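Local coordinates for protein prgH (Salmonella enterica subsp. enterica serovar Typhimurium, PDB 4G2S) that forms part of the basal body of the SPI-1 type III secretion system used in cell invasion, here represented by its FHA domain, at residues L76-E81 and E85-Q90; G18-L23 and L103-S108; D36-S41 and S51-L56. All coordinates share one frame; numbering follows the deposited sequence.

Interaction 1: L76-E81 and E85-Q90; sequences LHELKE and ESRSVQ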
loop_
_atom_site.group_PDB
_atom_site.type_symbol
_atom_site.label_atom_id
_atom_site.label_comp_id
_atom_site.label_asym_id
_atom_site.label_seq_id
_atom_site.Cartn_x
_atom_site.Cartn_y
_atom_site.Cartn_z
ATOM N N LEU A 76 25.634 19.763 -3.207
ATOM C CA LEU A 76 24.225 19.587 -3.375
ATOM C C LEU A 76 23.843 20.031 -4.789
ATOM O O LEU A 76 24.265 21.115 -5.243
ATOM C CB LEU A 76 23.508 20.334 -2.296
ATOM C CG LEU A 76 21.968 20.101 -2.193
ATOM C CD1 LEU A 76 21.600 20.188 -0.761
ATOM C CD2 LEU A 76 21.321 21.164 -3.032
ATOM N N HIS A 77 23.165 19.139 -5.517
ATOM C CA HIS A 77 22.628 19.486 -6.829
ATOM C C HIS A 77 21.168 19.712 -6.694
ATOM O O HIS A 77 20.423 18.756 -6.410
ATOM C CB HIS A 77 22.872 18.375 -7.796
ATOM C CG HIS A 77 24.269 17.969 -7.880
ATOM N ND1 HIS A 77 25.149 18.623 -8.629
ATOM C CD2 HIS A 77 24.950 16.893 -7.329
ATOM C CE1 HIS A 77 26.347 18.008 -8.558
ATOM N NE2 HIS A 77 26.230 16.963 -7.766
ATOM N N GLU A 78 20.722 20.957 -6.862
ATOM C CA GLU A 78 19.296 21.273 -6.944
ATOM C C GLU A 78 18.767 21.046 -8.319
ATOM O O GLU A 78 19.256 21.681 -9.252
ATOM C CB GLU A 78 19.041 22.756 -6.684
ATOM C CG GLU A 78 19.200 23.193 -5.293
ATOM C CD GLU A 78 18.456 24.501 -4.981
ATOM O OE1 GLU A 78 17.713 25.117 -5.795
ATOM O OE2 GLU A 78 18.599 24.850 -3.837
ATOM N N LEU A 79 17.701 20.239 -8.458
ATOM C CA LEU A 79 17.162 19.853 -9.787
ATOM C C LEU A 79 16.098 20.810 -10.290
ATOM O O LEU A 79 15.067 20.967 -9.648
ATOM C CB LEU A 79 16.612 18.447 -9.766
ATOM C CG LEU A 79 17.658 17.416 -9.274
ATOM C CD1 LEU A 79 17.086 15.994 -9.319
ATOM C CD2 LEU A 79 19.006 17.433 -9.921
ATOM N N LYS A 80 16.383 21.490 -11.405
ATOM C CA LYS A 80 15.419 22.380 -12.082
ATOM C C LYS A 80 14.964 21.797 -13.431
ATOM O O LYS A 80 15.327 20.682 -13.783
ATOM C CB LYS A 80 16.090 23.711 -12.331
ATOM C CG LYS A 80 16.646 24.384 -11.066
ATOM C CD LYS A 80 16.809 25.893 -11.302
ATOM C CE LYS A 80 17.709 26.559 -10.267
ATOM N NZ LYS A 80 17.281 26.268 -8.861
ATOM N N GLU A 81 14.200 22.566 -14.215
ATOM C CA GLU A 81 13.715 22.055 -15.501
ATOM C C GLU A 81 14.896 21.786 -16.456
ATOM O O GLU A 81 15.615 22.729 -16.870
ATOM C CB GLU A 81 12.772 23.056 -16.170
ATOM C CG GLU A 81 11.518 23.391 -15.361
ATOM C CD GLU A 81 11.807 24.187 -14.079
ATOM O OE1 GLU A 81 12.843 24.916 -14.010
ATOM O OE2 GLU A 81 11.007 24.056 -13.118
ATOM N N GLU A 85 21.599 22.807 -10.679
ATOM C CA GLU A 85 22.479 23.837 -10.195
ATOM C C GLU A 85 23.168 23.338 -8.955
ATOM O O GLU A 85 22.506 22.905 -7.977
ATOM C CB GLU A 85 21.633 25.033 -9.851
ATOM C CG GLU A 85 22.334 26.193 -9.222
ATOM C CD GLU A 85 21.335 27.326 -8.949
ATOM O OE1 GLU A 85 20.540 27.630 -9.891
ATOM O OE2 GLU A 85 21.352 27.878 -7.802
ATOM N N SER A 86 24.472 23.389 -8.963
ATOM C CA SER A 86 25.197 22.822 -7.872
ATOM C C SER A 86 25.710 23.889 -6.902
ATOM O O SER A 86 26.031 25.021 -7.302
ATOM C CB SER A 86 26.359 21.992 -8.387
ATOM O OG SER A 86 27.309 22.839 -8.930
ATOM N N ARG A 87 25.842 23.508 -5.646
ATOM C CA ARG A 87 26.626 24.329 -4.666
ATOM C C ARG A 87 27.326 23.428 -3.664
ATOM O O ARG A 87 26.842 22.343 -3.347
ATOM C CB ARG A 87 25.694 25.276 -3.916
ATOM C CG ARG A 87 24.385 24.612 -3.588
ATOM C CD ARG A 87 23.551 25.327 -2.526
ATOM N NE ARG A 87 22.120 25.044 -2.738
ATOM C CZ ARG A 87 21.176 25.269 -1.828
ATOM N NH1 ARG A 87 21.451 25.781 -0.645
ATOM N NH2 ARG A 87 19.928 24.974 -2.110
ATOM N N SER A 88 28.471 23.886 -3.181
ATOM C CA SER A 88 29.124 23.321 -1.992
ATOM C C SER A 88 28.349 23.589 -0.728
ATOM O O SER A 88 27.843 24.695 -0.552
ATOM C CB SER A 88 30.529 23.990 -1.788
ATOM O OG SER A 88 31.516 23.024 -2.015
ATOM N N VAL A 89 28.257 22.611 0.160
ATOM C CA VAL A 89 27.552 22.828 1.398
ATOM C C VAL A 89 28.425 22.446 2.569
ATOM O O VAL A 89 29.205 21.513 2.498
ATOM C CB VAL A 89 26.218 22.021 1.539
ATOM C CG1 VAL A 89 25.120 22.664 0.696
ATOM C CG2 VAL A 89 26.419 20.566 1.161
ATOM N N GLN A 90 28.208 23.161 3.661
ATOM C CA GLN A 90 28.978 22.978 4.872
ATOM C C GLN A 90 28.217 22.106 5.847
ATOM O O GLN A 90 26.955 22.112 5.877
ATOM C CB GLN A 90 29.285 24.342 5.482
ATOM C CG GLN A 90 29.993 25.301 4.532
ATOM C CD GLN A 90 30.925 24.589 3.549
ATOM O OE1 GLN A 90 31.832 23.857 3.959
ATOM N NE2 GLN A 90 30.677 24.773 2.237
#
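Leu76 and Arg87 face each other as a hydrogen-bonded pair of the antiparallel hairpin formed by strands 74-80 and 83-88, each backbone N-H donating a hydrogen bond to the other's carbonyl O; Leu76 N to Arg87 O measures 2.9 Å. Glu78 and Glu85 repeat this exchange, with Glu85 N 3.0 Å from Glu78 O. Between them lies the non-hydrogen-bonded pair His77 and Ser86, where Ser86 CA sends a C-H toward Leu76 O at 3.3 Å and Ser86 CB sits 3.6 Å from His77 ND1. The imidazole's other nitrogen, NE2, is taken by Gln66 OE1. On the opposite face of the sheet, Arg87 runs extended beside Leu76, with NE 4.0 Å from Leu76 CD2, and forms a salt bridge with Glu78, doubtful in detail because Glu78 OE2 and Arg87 NH2 are modelled too close. In the model, Arg87 NH2 also bonds to Gln96 O. Lys80, bent at its last torsion (chi4 -53°), places NZ 3.3 Å from Glu78 OE1 and makes a long salt bridge of 3.7 Å from NZ to Glu85 OE1. This network, loose at Lys80-Glu85 and uncertain in geometry at Arg87, probably offsets the like charges of Glu78 and Glu85 on one face of the hairpin.

Interaction 2: G18-L23 and L103-S108; sequences GCEFPL and LIRPES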
loop_
_atom_site.group_PDB
_atom_site.type_symbol
_atom_site.label_atom_id
_atom_site.label_comp_id
_atom_site.label_asym_id
_atom_site.label_seq_id
_atom_site.Cartn_x
_atom_site.Cartn_y
_atom_site.Cartn_z
ATOM N N GLY A 18 13.125 16.020 11.963
ATOM C CA GLY A 18 13.916 15.209 12.880
ATOM C C GLY A 18 14.357 13.882 12.212
ATOM O O GLY A 18 15.255 13.204 12.717
ATOM N N CYS A 19 13.733 13.505 11.085
ATOM C CA CYS A 19 14.127 12.271 10.355
ATOM C C CYS A 19 15.564 12.404 9.849
ATOM O O CYS A 19 15.981 13.459 9.356
ATOM C CB CYS A 19 13.231 11.964 9.138
ATOM S SG CYS A 19 11.693 11.177 9.580
ATOM N N GLU A 20 16.297 11.308 9.956
ATOM C CA GLU A 20 17.726 11.293 9.648
ATOM C C GLU A 20 17.985 10.207 8.634
ATOM O O GLU A 20 17.668 9.052 8.863
ATOM C CB GLU A 20 18.549 11.098 10.912
ATOM C CG GLU A 20 18.648 12.387 11.751
ATOM C CD GLU A 20 19.726 12.385 12.799
ATOM O OE1 GLU A 20 20.245 11.302 13.115
ATOM O OE2 GLU A 20 20.064 13.467 13.331
ATOM N N PHE A 21 18.531 10.572 7.494
ATOM C CA PHE A 21 18.750 9.641 6.407
ATOM C C PHE A 21 20.260 9.470 6.187
ATOM O O PHE A 21 21.019 10.462 6.041
ATOM C CB PHE A 21 18.135 10.128 5.118
ATOM C CG PHE A 21 16.667 10.397 5.220
ATOM C CD1 PHE A 21 15.746 9.392 5.023
ATOM C CD2 PHE A 21 16.231 11.658 5.540
ATOM C CE1 PHE A 21 14.372 9.656 5.134
ATOM C CE2 PHE A 21 14.856 11.913 5.691
ATOM C CZ PHE A 21 13.948 10.909 5.452
ATOM N N PRO A 22 20.700 8.209 6.135
ATOM C CA PRO A 22 22.132 7.981 5.920
ATOM C C PRO A 22 22.460 8.253 4.480
ATOM O O PRO A 22 21.716 7.888 3.581
ATOM C CB PRO A 22 22.311 6.485 6.235
ATOM C CG PRO A 22 21.000 5.855 5.941
ATOM C CD PRO A 22 19.955 6.946 6.258
ATOM N N LEU A 23 23.612 8.846 4.239
ATOM C CA LEU A 23 24.057 9.072 2.885
ATOM C C LEU A 23 25.104 8.050 2.486
ATOM O O LEU A 23 26.025 7.763 3.227
ATOM C CB LEU A 23 24.692 10.434 2.763
ATOM C CG LEU A 23 23.897 11.673 2.944
ATOM C CD1 LEU A 23 24.860 12.862 2.936
ATOM C CD2 LEU A 23 22.863 11.759 1.837
ATOM N N LEU A 103 19.994 19.596 7.203
ATOM C CA LEU A 103 21.250 19.806 7.834
ATOM C C LEU A 103 22.025 18.525 7.546
ATOM O O LEU A 103 21.410 17.480 7.553
ATOM C CB LEU A 103 21.007 20.027 9.347
ATOM C CG LEU A 103 22.337 20.276 10.040
ATOM C CD1 LEU A 103 22.173 21.374 11.081
ATOM C CD2 LEU A 103 22.935 19.012 10.636
ATOM N N ILE A 104 23.323 18.606 7.154
ATOM C CA ILE A 104 24.141 17.420 6.888
ATOM C C ILE A 104 25.193 17.370 8.019
ATOM O O ILE A 104 25.925 18.367 8.244
ATOM C CB ILE A 104 24.829 17.459 5.494
ATOM C CG1 ILE A 104 23.802 17.639 4.362
ATOM C CG2 ILE A 104 25.654 16.206 5.282
ATOM C CD1 ILE A 104 24.401 18.029 3.006
ATOM N N ARG A 105 25.249 16.250 8.737
ATOM C CA ARG A 105 26.182 16.079 9.860
ATOM C C ARG A 105 26.974 14.767 9.747
ATOM O O ARG A 105 26.485 13.800 9.186
ATOM C CB ARG A 105 25.421 16.085 11.195
ATOM C CG ARG A 105 24.557 14.890 11.379
ATOM C CD ARG A 105 23.714 14.996 12.651
ATOM N NE ARG A 105 23.056 13.738 12.958
ATOM C CZ ARG A 105 23.654 12.659 13.419
ATOM N NH1 ARG A 105 24.954 12.651 13.667
ATOM N NH2 ARG A 105 22.930 11.604 13.734
ATOM N N PRO A 106 28.199 14.716 10.336
ATOM C CA PRO A 106 28.835 13.447 10.572
ATOM C C PRO A 106 28.027 12.580 11.519
ATOM O O PRO A 106 27.392 13.101 12.467
ATOM C CB PRO A 106 30.121 13.829 11.260
ATOM C CG PRO A 106 30.375 15.224 10.852
ATOM C CD PRO A 106 29.031 15.829 10.810
ATOM N N GLU A 107 28.067 11.286 11.294
ATOM C CA GLU A 107 27.246 10.388 12.074
ATOM C C GLU A 107 27.566 10.548 13.575
ATOM O O GLU A 107 26.673 10.551 14.426
ATOM C CB GLU A 107 27.467 8.967 11.608
ATOM C CG GLU A 107 26.615 7.930 12.329
ATOM C CD GLU A 107 26.894 6.531 11.808
ATOM O OE1 GLU A 107 27.937 6.352 11.136
ATOM O OE2 GLU A 107 26.074 5.617 12.047
ATOM N N SER A 108 28.858 10.726 13.857
ATOM C CA SER A 108 29.385 10.891 15.197
ATOM C C SER A 108 29.055 12.217 15.895
ATOM O O SER A 108 29.291 12.350 17.084
ATOM C CB SER A 108 30.896 10.800 15.098
ATOM O OG SER A 108 31.340 11.825 14.214
#
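Glu20 reaches across to Arg105 from the start of strand 20-22, its chain extended beyond CG, and the arginine grips the carboxylate side-on with two nitrogens. Arg105 NH2 gives a nearly straight bond to Glu20 OE1 at 2.8 Å (164° at the hydrogen), arriving on the syn side but tilted out of the carboxylate plane, while Arg105 NE bonds to Glu20 OE2 at 3.0 Å from above that plane. Both oxygens lie close to the guanidinium plane, but the carboxylate itself is turned 44° against it, so the two flat groups do not form a coplanar pair. Glu20 OE2 has a second cationic partner in Arg10, which would be expected to favour the charged form of the carboxylate. With CG between the backbone N and the carbonyl carbon (chi1 68°) and the chain extended from there to NE, Arg105 carries its guanidinium across to Glu20. Its remaining terminal nitrogen turns back to its own segment, NH1 bonding to Glu107 O at 2.8 Å. Strands 20-22 and 100-106 do not pair directly: strand 7-11 lies between them in the four-stranded antiparallel sheet of this FHA domain, and the salt bridge spans that middle strand, with Ile8 touching both Glu20 and Arg105. Further along, Leu23 points toward strand 100-106, and its CD1 meets Ile104 CG2 at 4.2 Å, the two side chains crossing at about a right angle. Val9 of the intervening strand packs on Leu23, and Ile65 of strand 63-67 touches both Leu23 and Ile104, placing this apolar pair between the two sheets of the domain.

Interaction 3: D36-S41 and S51-L56; sequences DALTAS and SFFIPL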
loop_
_atom_site.group_PDB
_atom_site.type_symbol
_atom_site.label_atom_id
_atom_site.label_comp_id
_atom_site.label_asym_id
_atom_site.label_seq_id
_atom_site.Cartn_x
_atom_site.Cartn_y
_atom_site.Cartn_z
ATOM N N ASP A 36 1.417 12.732 -5.555
ATOM C CA ASP A 36 1.708 12.153 -6.884
ATOM C C ASP A 36 3.105 11.499 -6.917
ATOM O O ASP A 36 3.262 10.395 -7.417
ATOM C CB ASP A 36 1.524 13.202 -8.023
ATOM C CG ASP A 36 2.595 14.320 -7.989
ATOM O OD1 ASP A 36 2.997 14.730 -6.869
ATOM O OD2 ASP A 36 3.002 14.783 -9.096
ATOM N N ALA A 37 4.103 12.155 -6.333
ATOM C CA ALA A 37 5.460 11.609 -6.318
ATOM C C ALA A 37 5.590 10.354 -5.412
ATOM O O ALA A 37 6.210 9.351 -5.792
ATOM C CB ALA A 37 6.458 12.698 -5.909
ATOM N N LEU A 38 5.059 10.422 -4.184
ATOM C CA LEU A 38 5.218 9.308 -3.232
ATOM C C LEU A 38 4.820 7.933 -3.808
ATOM O O LEU A 38 5.606 6.983 -3.819
ATOM C CB LEU A 38 4.395 9.548 -1.974
ATOM C CG LEU A 38 4.415 8.466 -0.858
ATOM C CD1 LEU A 38 3.274 7.469 -0.987
ATOM C CD2 LEU A 38 5.766 7.737 -0.726
ATOM N N THR A 39 3.581 7.829 -4.224
ATOM C CA THR A 39 3.024 6.530 -4.622
ATOM C C THR A 39 3.796 5.976 -5.827
ATOM O O THR A 39 3.981 4.767 -5.968
ATOM C CB THR A 39 1.499 6.615 -4.880
ATOM O OG1 THR A 39 1.150 7.906 -5.393
ATOM C CG2 THR A 39 0.699 6.384 -3.598
ATOM N N ALA A 40 4.307 6.881 -6.656
ATOM C CA ALA A 40 5.103 6.492 -7.792
ATOM C C ALA A 40 6.557 6.202 -7.468
ATOM O O ALA A 40 7.216 5.499 -8.232
ATOM C CB ALA A 40 5.022 7.554 -8.872
ATOM N N SER A 41 7.054 6.695 -6.340
ATOM C CA SER A 41 8.463 6.485 -5.990
ATOM C C SER A 41 8.732 5.011 -5.693
ATOM O O SER A 41 9.872 4.554 -5.807
ATOM C CB SER A 41 8.886 7.378 -4.803
ATOM O OG SER A 41 10.270 7.729 -4.879
ATOM N N SER A 51 17.779 6.738 -2.893
ATOM C CA SER A 51 16.601 7.617 -3.106
ATOM C C SER A 51 15.709 7.715 -1.893
ATOM O O SER A 51 15.421 6.667 -1.294
ATOM C CB SER A 51 15.704 6.970 -4.153
ATOM O OG SER A 51 15.854 7.701 -5.317
ATOM N N PHE A 52 15.207 8.898 -1.569
ATOM C CA PHE A 52 14.232 9.107 -0.469
ATOM C C PHE A 52 13.101 10.056 -0.871
ATOM O O PHE A 52 13.335 10.989 -1.634
ATOM C CB PHE A 52 14.941 9.614 0.790
ATOM C CG PHE A 52 16.015 8.608 1.308
ATOM C CD1 PHE A 52 15.604 7.479 1.936
ATOM C CD2 PHE A 52 17.379 8.808 1.119
ATOM C CE1 PHE A 52 16.497 6.513 2.383
ATOM C CE2 PHE A 52 18.315 7.902 1.617
ATOM C CZ PHE A 52 17.869 6.720 2.220
ATOM N N PHE A 53 11.890 9.821 -0.385
ATOM C CA PHE A 53 10.796 10.720 -0.648
ATOM C C PHE A 53 10.516 11.481 0.605
ATOM O O PHE A 53 10.359 10.876 1.647
ATOM C CB PHE A 53 9.485 10.003 -1.022
ATOM C CG PHE A 53 8.329 10.928 -1.093
ATOM C CD1 PHE A 53 8.128 11.694 -2.219
ATOM C CD2 PHE A 53 7.456 11.078 0.003
ATOM C CE1 PHE A 53 7.056 12.562 -2.277
ATOM C CE2 PHE A 53 6.394 11.950 -0.048
ATOM C CZ PHE A 53 6.194 12.696 -1.199
ATOM N N ILE A 54 10.425 12.800 0.518
ATOM C CA ILE A 54 10.051 13.664 1.613
ATOM C C ILE A 54 8.774 14.403 1.208
ATOM O O ILE A 54 8.759 15.049 0.177
ATOM C CB ILE A 54 11.151 14.760 1.833
ATOM C CG1 ILE A 54 12.465 14.059 2.122
ATOM C CG2 ILE A 54 10.789 15.710 2.962
ATOM C CD1 ILE A 54 13.661 14.981 2.181
ATOM N N PRO A 55 7.713 14.333 2.026
ATOM C CA PRO A 55 6.480 15.079 1.739
ATOM C C PRO A 55 6.593 16.562 2.108
ATOM O O PRO A 55 7.183 16.920 3.143
ATOM C CB PRO A 55 5.447 14.379 2.606
ATOM C CG PRO A 55 6.198 13.942 3.795
ATOM C CD PRO A 55 7.574 13.521 3.238
ATOM N N LEU A 56 6.166 17.414 1.200
ATOM C CA LEU A 56 6.132 18.850 1.450
ATOM C C LEU A 56 4.998 19.422 0.588
ATOM O O LEU A 56 4.949 19.208 -0.618
ATOM C CB LEU A 56 7.475 19.504 1.125
ATOM C CG LEU A 56 7.723 20.876 1.750
ATOM C CD1 LEU A 56 7.948 20.795 3.263
ATOM C CD2 LEU A 56 8.924 21.528 1.081
#
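The backbones of helix 35-41 and strand 51-55 come nearest at Leu38 and Phe53, whose CA atoms are 6.3 Å apart. Phe53 supplies the strand's half of the contact: its CB points toward the helix, CG, anti to the backbone N (chi1 172°), carries the ring against it, and the helix lays Leu38 over one face. Leu38 CB makes a CH-pi contact, 3.8 Å from the centroid of the Phe53 ring and only 15° off its normal, displaced toward the CE2 and CZ part of the rim. The rest of the leucine follows the same ring: one methyl, CD2, approaches Phe53 CD2 at 3.8 Å, and the two side chains cross at about a right angle. With its own CG anti to the backbone N (chi1 179°), Leu38 carries this branch over the same face, toward the CD2 side of the rim. One residue earlier, Ala37 points its CB at the ring from an oblique direction and reaches Phe53 CE1 at 3.7 Å. The helix backbone comes closer still, Leu38 N lying 3.5 Å from Phe53 CE1. The contact is thus apolar packing in which a single aromatic ring bears against two successive helix residues. Gln43 of a neighbouring subunit packs on Leu38 and Phe53, while Pro55 of another neighbouring subunit packs on Asp36 and Ala40. Strand 51-55, outermost in the mixed sheet within this chain, runs parallel to strand 26-33, and helix 35-41 forms the crossover of this beta-alpha-beta unit, with Ala37 touching Val31 of the first strand.

How the interactions relate
Interaction 2 encloses the other two along the chain, interaction 3 closing before interaction 1 opens. It also touches both in space, although the three centres are 18 to 19 Å apart. Val89 CG2 of interaction 1 packs 3.7 Å from Ile104 CD1 of interaction 2, and Phe21 CD1 of interaction 2 lies 3.6 Å from Phe52 CD1 of interaction 3. Interactions 1 and 3 come no nearer than about 9 Å between nearest atoms, yet both reach the same mixed sheet, at the two strands outermost within this chain, 83-88 and 51-55. Interactions 1 and 3 both meet one neighbouring subunit, and interactions 2 and 3 both meet another.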